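Local coordinates for protein alpha-L-rhamnosidase (Klebsiella oxytoca, PDB 4XHC) that hydrolyses terminal alpha-L-rhamnose from rhamnosides as a two-domain glycoside hydrolase of family GH78, binding rhamnose in a pocket of its helical domain, at residues R244-L252 against L301-V311. Sequence-based numbering, arbitrary orientation.
Sequences RLWLGDLRL and LFDYSLFFVDV. With RAM (alpha-L-rhamnopyranose), chain C.
Gly248 is the hollow into which Tyr304 lays its ring: CA of Gly248 stands 3.7 Å from the centre of the phenol ring, over its face, a CH-pi contact that the missing side chain makes possible. One residue earlier the relief is reversed. Leu247 is a knob in the hole formed by Tyr304, Phe307, Phe308 and Val311, its CD2 4.0 Å from CG2 of Val311, where the axes of helix segments 247-252 and 302-311 come within 8.9 Å, at 31°. A turn further on, Arg251 leaves its helix with CG anti to the backbone N (chi1 -176°), and a bend at chi3 lays the guanidinium nearly parallel to the Phe307 ring as an off-centre cation-pi stack, centres 4.3 Å apart. The edge of the Arg251 guanidinium meets Asp310 in a salt bridge, Arg251 NH1 to Asp310 OD2 2.5 Å, on the anti side of the carboxylate and tilted well out of its plane. At the other end the contact becomes a sugar site. C5 of the bound rhamnose packs over one face of the Trp246 ring, offset toward its rim, while O4 receives a hydrogen bond from Tyr304 OH (2.6 Å) and gives one to Asp249 OD1 (2.6 Å). Glu506 and His528 are among the further partners of the rhamnose. The buried charges of Arg251 and Asp310 thus answer each other, and the helix packing probably sets the two O4-binding groups relative to one another.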
loop_
_atom_site.group_PDB
_atom_site.type_symbol
_atom_site.label_atom_id
_atom_site.label_comp_id
_atom_site.label_asym_id
_atom_site.label_seq_id
_atom_site.Cartn_x
_atom_site.Cartn_y
_atom_site.Cartn_z
ATOM N N ARG A 244 -5.022 13.792 -17.925
ATOM C CA ARG A 244 -5.393 15.188 -17.840
ATOM C C ARG A 244 -5.678 15.806 -19.195
ATOM O O ARG A 244 -5.066 15.447 -20.203
ATOM C CB ARG A 244 -4.244 15.940 -17.173
ATOM C CG ARG A 244 -4.618 17.317 -16.690
ATOM C CD ARG A 244 -3.815 17.732 -15.470
ATOM N NE ARG A 244 -2.511 18.307 -15.795
ATOM C CZ ARG A 244 -1.338 17.837 -15.380
ATOM N NH1 ARG A 244 -1.255 16.746 -14.615
ATOM N NH2 ARG A 244 -0.231 18.464 -15.737
ATOM N N LEU A 245 -6.593 16.767 -19.198
ATOM C CA LEU A 245 -6.977 17.502 -20.404
ATOM C C LEU A 245 -5.975 18.600 -20.762
ATOM O O LEU A 245 -5.826 19.560 -20.014
ATOM C CB LEU A 245 -8.356 18.131 -20.178
ATOM C CG LEU A 245 -8.965 19.001 -21.278
ATOM C CD1 LEU A 245 -9.193 18.203 -22.556
ATOM C CD2 LEU A 245 -10.271 19.612 -20.787
ATOM N N TRP A 246 -5.295 18.454 -21.902
ATOM C CA TRP A 246 -4.397 19.496 -22.451
ATOM C C TRP A 246 -4.938 19.999 -23.790
ATOM O O TRP A 246 -5.530 19.240 -24.557
ATOM C CB TRP A 246 -2.984 18.951 -22.693
ATOM C CG TRP A 246 -2.148 18.667 -21.475
ATOM C CD1 TRP A 246 -2.242 17.584 -20.654
ATOM C CD2 TRP A 246 -1.048 19.438 -20.986
ATOM N NE1 TRP A 246 -1.286 17.648 -19.669
ATOM C CE2 TRP A 246 -0.537 18.775 -19.853
ATOM C CE3 TRP A 246 -0.448 20.630 -21.389
ATOM C CZ2 TRP A 246 0.545 19.265 -19.115
ATOM C CZ3 TRP A 246 0.628 21.123 -20.647
ATOM C CH2 TRP A 246 1.112 20.437 -19.529
ATOM N N LEU A 247 -4.695 21.265 -24.103
ATOM C CA LEU A 247 -5.328 21.873 -25.276
ATOM C C LEU A 247 -4.755 21.378 -26.610
ATOM O O LEU A 247 -5.497 21.153 -27.551
ATOM C CB LEU A 247 -5.271 23.400 -25.205
ATOM C CG LEU A 247 -6.657 24.036 -25.352
ATOM C CD1 LEU A 247 -6.677 25.449 -24.788
ATOM C CD2 LEU A 247 -7.121 24.010 -26.801
ATOM N N GLY A 248 -3.445 21.205 -26.692
ATOM C CA GLY A 248 -2.827 20.703 -27.917
ATOM C C GLY A 248 -3.327 19.310 -28.240
ATOM O O GLY A 248 -3.625 18.995 -29.404
ATOM N N ASP A 249 -3.423 18.479 -27.197
ATOM C CA ASP A 249 -3.882 17.099 -27.330
ATOM C C ASP A 249 -5.357 17.066 -27.743
ATOM O O ASP A 249 -5.735 16.375 -28.689
ATOM C CB ASP A 249 -3.662 16.331 -26.020
ATOM C CG ASP A 249 -2.190 16.253 -25.624
ATOM O OD1 ASP A 249 -1.588 17.314 -25.369
ATOM O OD2 ASP A 249 -1.633 15.132 -25.559
ATOM N N LEU A 250 -6.175 17.837 -27.031
ATOM C CA LEU A 250 -7.596 18.002 -27.349
ATOM C C LEU A 250 -7.827 18.308 -28.823
ATOM O O LEU A 250 -8.726 17.744 -29.441
ATOM C CB LEU A 250 -8.201 19.127 -26.495
ATOM C CG LEU A 250 -9.648 19.532 -26.787
ATOM C CD1 LEU A 250 -10.578 18.338 -26.666
ATOM C CD2 LEU A 250 -10.094 20.642 -25.852
ATOM N N ARG A 251 -7.031 19.211 -29.380
ATOM C CA ARG A 251 -7.213 19.621 -30.770
ATOM C C ARG A 251 -7.172 18.443 -31.722
ATOM O O ARG A 251 -7.983 18.352 -32.631
ATOM C CB ARG A 251 -6.156 20.637 -31.191
ATOM C CG ARG A 251 -6.376 21.157 -32.600
ATOM C CD ARG A 251 -5.589 22.423 -32.891
ATOM N NE ARG A 251 -4.268 22.096 -33.393
ATOM C CZ ARG A 251 -3.881 22.185 -34.657
ATOM N NH1 ARG A 251 -4.681 22.621 -35.617
ATOM N NH2 ARG A 251 -2.655 21.849 -34.961
ATOM N N LEU A 252 -6.221 17.547 -31.504
ATOM C CA LEU A 252 -6.060 16.376 -32.362
ATOM C C LEU A 252 -7.091 15.301 -32.045
ATOM O O LEU A 252 -7.648 14.680 -32.951
ATOM C CB LEU A 252 -4.640 15.821 -32.253
ATOM C CG LEU A 252 -3.654 16.358 -33.296
ATOM C CD1 LEU A 252 -3.768 17.860 -33.497
ATOM C CD2 LEU A 252 -2.239 15.986 -32.909
ATOM N N LEU A 301 0.985 28.384 -22.403
ATOM C CA LEU A 301 1.732 28.166 -23.632
ATOM C C LEU A 301 1.145 28.956 -24.814
ATOM O O LEU A 301 -0.050 28.918 -25.088
ATOM C CB LEU A 301 1.768 26.674 -23.955
ATOM C CG LEU A 301 2.633 25.806 -23.024
ATOM C CD1 LEU A 301 2.292 24.336 -23.182
ATOM C CD2 LEU A 301 4.126 26.022 -23.262
ATOM N N PHE A 302 2.008 29.681 -25.510
ATOM C CA PHE A 302 1.622 30.501 -26.654
ATOM C C PHE A 302 0.779 29.716 -27.655
ATOM O O PHE A 302 -0.279 30.188 -28.073
ATOM C CB PHE A 302 2.888 31.029 -27.313
ATOM C CG PHE A 302 2.658 31.964 -28.477
ATOM C CD1 PHE A 302 2.421 33.320 -28.272
ATOM C CD2 PHE A 302 2.764 31.497 -29.783
ATOM C CE1 PHE A 302 2.263 34.186 -29.341
ATOM C CE2 PHE A 302 2.593 32.354 -30.852
ATOM C CZ PHE A 302 2.344 33.701 -30.633
ATOM N N ASP A 303 1.234 28.517 -28.018
ATOM C CA ASP A 303 0.574 27.736 -29.071
ATOM C C ASP A 303 -0.733 27.104 -28.609
ATOM O O ASP A 303 -1.743 27.181 -29.313
ATOM C CB ASP A 303 1.510 26.687 -29.728
ATOM C CG ASP A 303 2.167 25.723 -28.734
ATOM O OD1 ASP A 303 2.328 26.059 -27.537
ATOM O OD2 ASP A 303 2.589 24.630 -29.180
ATOM N N TYR A 304 -0.720 26.507 -27.422
ATOM C CA TYR A 304 -1.921 25.885 -26.862
ATOM C C TYR A 304 -3.052 26.889 -26.634
ATOM O O TYR A 304 -4.223 26.561 -26.832
ATOM C CB TYR A 304 -1.585 25.153 -25.557
ATOM C CG TYR A 304 -0.949 23.794 -25.749
ATOM C CD1 TYR A 304 -0.234 23.491 -26.904
ATOM C CD2 TYR A 304 -1.038 22.823 -24.765
ATOM C CE1 TYR A 304 0.342 22.257 -27.082
ATOM C CE2 TYR A 304 -0.446 21.588 -24.938
ATOM C CZ TYR A 304 0.242 21.318 -26.097
ATOM O OH TYR A 304 0.830 20.095 -26.300
ATOM N N SER A 305 -2.706 28.107 -26.233
ATOM C CA SER A 305 -3.700 29.173 -26.111
ATOM C C SER A 305 -4.358 29.466 -27.460
ATOM O O SER A 305 -5.574 29.463 -27.574
ATOM C CB SER A 305 -3.071 30.452 -25.540
ATOM O OG SER A 305 -3.853 31.583 -25.871
ATOM N N LEU A 306 -3.538 29.696 -28.479
ATOM C CA LEU A 306 -4.047 29.949 -29.824
ATOM C C LEU A 306 -4.865 28.790 -30.391
ATOM O O LEU A 306 -5.743 29.009 -31.218
ATOM C CB LEU A 306 -2.902 30.261 -30.782
ATOM C CG LEU A 306 -2.306 31.654 -30.631
ATOM C CD1 LEU A 306 -0.900 31.704 -31.207
ATOM C CD2 LEU A 306 -3.203 32.700 -31.283
ATOM N N PHE A 307 -4.575 27.563 -29.959
ATOM C CA PHE A 307 -5.293 26.399 -30.461
ATOM C C PHE A 307 -6.744 26.369 -30.004
ATOM O O PHE A 307 -7.559 25.681 -30.614
ATOM C CB PHE A 307 -4.607 25.081 -30.071
ATOM C CG PHE A 307 -3.306 24.810 -30.793
ATOM C CD1 PHE A 307 -3.102 25.211 -32.102
ATOM C CD2 PHE A 307 -2.300 24.097 -30.159
ATOM C CE1 PHE A 307 -1.904 24.944 -32.745
ATOM C CE2 PHE A 307 -1.104 23.816 -30.800
ATOM C CZ PHE A 307 -0.903 24.244 -32.094
ATOM N N PHE A 308 -7.074 27.118 -28.960
ATOM C CA PHE A 308 -8.471 27.294 -28.596
ATOM C C PHE A 308 -9.286 27.745 -29.811
ATOM O O PHE A 308 -10.413 27.283 -30.027
ATOM C CB PHE A 308 -8.619 28.312 -27.466
ATOM C CG PHE A 308 -10.009 28.391 -26.904
ATOM C CD1 PHE A 308 -10.400 27.555 -25.868
ATOM C CD2 PHE A 308 -10.935 29.291 -27.420
ATOM C CE1 PHE A 308 -11.685 27.622 -25.352
ATOM C CE2 PHE A 308 -12.220 29.360 -26.910
ATOM C CZ PHE A 308 -12.594 28.528 -25.874
ATOM N N VAL A 309 -8.707 28.628 -30.618
ATOM C CA VAL A 309 -9.393 29.129 -31.798
ATOM C C VAL A 309 -9.658 28.003 -32.784
ATOM O O VAL A 309 -10.775 27.894 -33.310
ATOM C CB VAL A 309 -8.587 30.221 -32.526
ATOM C CG1 VAL A 309 -9.329 30.698 -33.769
ATOM C CG2 VAL A 309 -8.299 31.386 -31.592
ATOM N N ASP A 310 -8.644 27.177 -33.051
ATOM C CA ASP A 310 -8.799 26.139 -34.070
ATOM C C ASP A 310 -9.755 25.037 -33.594
ATOM O O ASP A 310 -10.533 24.507 -34.392
ATOM C CB ASP A 310 -7.448 25.564 -34.521
ATOM C CG ASP A 310 -7.556 24.721 -35.815
ATOM O OD1 ASP A 310 -8.221 25.132 -36.799
ATOM O OD2 ASP A 310 -6.964 23.628 -35.843
ATOM N N VAL A 311 -9.728 24.717 -32.302
ATOM C CA VAL A 311 -10.673 23.738 -31.760
ATOM C C VAL A 311 -12.111 24.238 -31.899
ATOM O O VAL A 311 -12.996 23.470 -32.272
ATOM C CB VAL A 311 -10.391 23.386 -30.282
ATOM C CG1 VAL A 311 -11.446 22.418 -29.761
ATOM C CG2 VAL A 311 -9.005 22.773 -30.136
HETATM C C1 RAM C . 3.395 16.663 -21.763
HETATM C C2 RAM C . 2.467 15.671 -22.438
HETATM C C3 RAM C . 1.265 16.380 -23.033
HETATM C C4 RAM C . 1.723 17.664 -23.704
HETATM C C5 RAM C . 2.220 18.622 -22.634
HETATM C C6 RAM C . 3.323 19.532 -23.113
HETATM O O1 RAM C . 3.831 16.107 -20.586
HETATM O O2 RAM C . 3.213 15.071 -23.485
HETATM O O3 RAM C . 0.605 15.546 -23.986
HETATM O O4 RAM C . 0.648 18.269 -24.398
HETATM O O5 RAM C . 2.718 17.886 -21.496
#